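Local coordinates for cell shape-determining protein MreC (Streptococcus pneumoniae, PDB 2QF5) that helps form and maintain cell shape, probably as part of the elongasome that synthesizes peripheral peptidoglycan, at residues A10-M15 with V158-L163. Numbering follows the deposited sequence.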
loop_
_atom_site.group_PDB
_atom_site.type_symbol
_atom_site.label_atom_id
_atom_site.label_comp_id
_atom_site.label_asym_id
_atom_site.label_seq_id
_atom_site.Cartn_x
_atom_site.Cartn_y
_atom_site.Cartn_z
ATOM N N ALA A 10 0.937 -12.499 -11.028
ATOM C CA ALA A 10 -0.487 -12.188 -11.010
ATOM C C ALA A 10 -1.162 -13.325 -10.263
ATOM O O ALA A 10 -0.741 -14.491 -10.376
ATOM C CB ALA A 10 -1.042 -12.057 -12.430
ATOM N N ALA A 11 -2.180 -12.983 -9.476
ATOM C CA ALA A 11 -2.966 -13.972 -8.735
ATOM C C ALA A 11 -4.416 -13.503 -8.547
ATOM O O ALA A 11 -4.723 -12.313 -8.613
ATOM C CB ALA A 11 -2.297 -14.291 -7.376
ATOM N N ASP A 12 -5.307 -14.459 -8.329
ATOM C CA ASP A 12 -6.718 -14.182 -8.107
ATOM C C ASP A 12 -7.033 -14.236 -6.611
ATOM O O ASP A 12 -6.459 -15.028 -5.871
ATOM C CB ASP A 12 -7.601 -15.200 -8.863
ATOM C CG ASP A 12 -7.452 -15.114 -10.371
ATOM O OD1 ASP A 12 -7.393 -14.011 -10.922
ATOM O OD2 ASP A 12 -7.409 -16.156 -11.028
ATOM N N VAL A 13 -7.991 -13.404 -6.199
ATOM C CA VAL A 13 -8.521 -13.419 -4.838
ATOM C C VAL A 13 -9.425 -14.614 -4.706
ATOM O O VAL A 13 -10.320 -14.808 -5.517
ATOM C CB VAL A 13 -9.294 -12.120 -4.534
ATOM C CG1 VAL A 13 -10.042 -12.198 -3.187
ATOM C CG2 VAL A 13 -8.291 -10.924 -4.592
ATOM N N ILE A 14 -9.168 -15.434 -3.700
ATOM C CA ILE A 14 -9.966 -16.629 -3.481
ATOM C C ILE A 14 -10.670 -16.590 -2.132
ATOM O O ILE A 14 -11.501 -17.446 -1.843
ATOM C CB ILE A 14 -9.129 -17.934 -3.636
ATOM C CG1 ILE A 14 -7.960 -17.982 -2.647
ATOM C CG2 ILE A 14 -8.609 -18.045 -5.038
ATOM C CD1 ILE A 14 -7.189 -19.259 -2.707
ATOM N N MET A 15 -10.339 -15.616 -1.301
ATOM C CA MET A 15 -11.072 -15.420 -0.066
ATOM C C MET A 15 -10.957 -13.982 0.417
ATOM O O MET A 15 -9.959 -13.323 0.181
ATOM C CB MET A 15 -10.544 -16.379 1.000
ATOM C CG MET A 15 -11.647 -16.930 1.906
ATOM S SD MET A 15 -11.041 -17.851 3.322
ATOM C CE MET A 15 -10.622 -16.492 4.442
ATOM N N VAL A 158 -11.977 -6.015 -5.723
ATOM C CA VAL A 158 -10.585 -6.417 -5.901
ATOM C C VAL A 158 -10.585 -7.931 -6.096
ATOM O O VAL A 158 -10.769 -8.678 -5.136
ATOM C CB VAL A 158 -9.686 -6.035 -4.683
ATOM C CG1 VAL A 158 -8.263 -6.590 -4.858
ATOM C CG2 VAL A 158 -9.665 -4.534 -4.485
ATOM N N ASP A 159 -10.389 -8.345 -7.353
ATOM C CA ASP A 159 -10.528 -9.729 -7.817
ATOM C C ASP A 159 -9.209 -10.315 -8.323
ATOM O O ASP A 159 -8.965 -11.513 -8.178
ATOM C CB ASP A 159 -11.556 -9.780 -8.961
ATOM C CG ASP A 159 -12.990 -9.529 -8.488
ATOM O OD1 ASP A 159 -13.294 -9.854 -7.326
ATOM O OD2 ASP A 159 -13.815 -9.014 -9.277
ATOM N N VAL A 160 -8.369 -9.455 -8.915
ATOM C CA VAL A 160 -7.092 -9.850 -9.500
ATOM C C VAL A 160 -6.020 -8.911 -8.943
ATOM O O VAL A 160 -6.185 -7.708 -8.979
ATOM C CB VAL A 160 -7.130 -9.751 -11.036
ATOM C CG1 VAL A 160 -5.784 -10.145 -11.631
ATOM C CG2 VAL A 160 -8.229 -10.635 -11.611
ATOM N N ILE A 161 -4.951 -9.468 -8.382
ATOM C CA ILE A 161 -3.857 -8.658 -7.821
ATOM C C ILE A 161 -2.552 -8.939 -8.542
ATOM O O ILE A 161 -2.283 -10.074 -8.895
ATOM C CB ILE A 161 -3.651 -8.930 -6.326
ATOM C CG1 ILE A 161 -4.696 -8.194 -5.489
ATOM C CG2 ILE A 161 -2.244 -8.495 -5.848
ATOM C CD1 ILE A 161 -4.754 -8.707 -4.058
ATOM N N GLU A 162 -1.764 -7.886 -8.761
ATOM C CA GLU A 162 -0.373 -8.023 -9.178
ATOM C C GLU A 162 0.522 -7.967 -7.919
ATOM O O GLU A 162 0.580 -6.951 -7.216
ATOM C CB GLU A 162 0.013 -6.936 -10.199
ATOM C CG GLU A 162 1.529 -6.743 -10.387
ATOM C CD GLU A 162 1.924 -5.429 -11.107
ATOM O OE1 GLU A 162 1.090 -4.841 -11.847
ATOM O OE2 GLU A 162 3.096 -4.992 -10.925
ATOM N N LEU A 163 1.206 -9.068 -7.629
ATOM C CA LEU A 163 2.192 -9.081 -6.561
ATOM C C LEU A 163 3.540 -8.626 -7.132
ATOM O O LEU A 163 3.984 -9.120 -8.179
ATOM C CB LEU A 163 2.302 -10.464 -5.925
ATOM C CG LEU A 163 1.090 -10.959 -5.132
ATOM C CD1 LEU A 163 1.400 -12.355 -4.573
ATOM C CD2 LEU A 163 0.731 -9.964 -4.024
#
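The carboxylate of Asp12 lies beside Val160, both side chains rising from the same face of the sheet, and its OD1 meets Val160 CG2 at 3.5 Å. Asp12 CG sits beside its backbone N (chi1 -64°), which brings carboxylate and methyl together across a non-hydrogen-bonded pair. The rest of the contact is carried mainly by the backbone. Ala11 and Ile161 form the hydrogen-bonded pair: Ala11 N gives its hydrogen to Ile161 O at 3.0 Å, Ile161 N to Ala11 O at 2.9 Å. Val13 N adds a third bond to Asp159 O, 2.9 Å long and nearly straight at the hydrogen (176°), although the donor stands 38° out of the carbonyl plane. Asp159 lies just before strand 160-166. Val13 turns toward 158-163, and its CG2, beside the backbone N, approaches Val158 O to 3.4 Å and Ile161 CD1 to 4.2 Å. That same carbonyl of Val158 accepts a hydrogen bond from Arg16, whose guanidinium also forms a salt bridge with the Asp159 carboxylate. On the face opposite Asp12 and Val160, Ala11 and Ile161 are buried, Ile161 packing on Leu27, Ala41 and Ile48. Beyond the paired region Ile14 and Met15 both face Thr26 in a classic beta bulge. Pairing the chain's first and last strands, 6-16 and 160-166, antiparallel closes a six-stranded barrel, one of the two beta-barrels in this probably extracellular part of MreC.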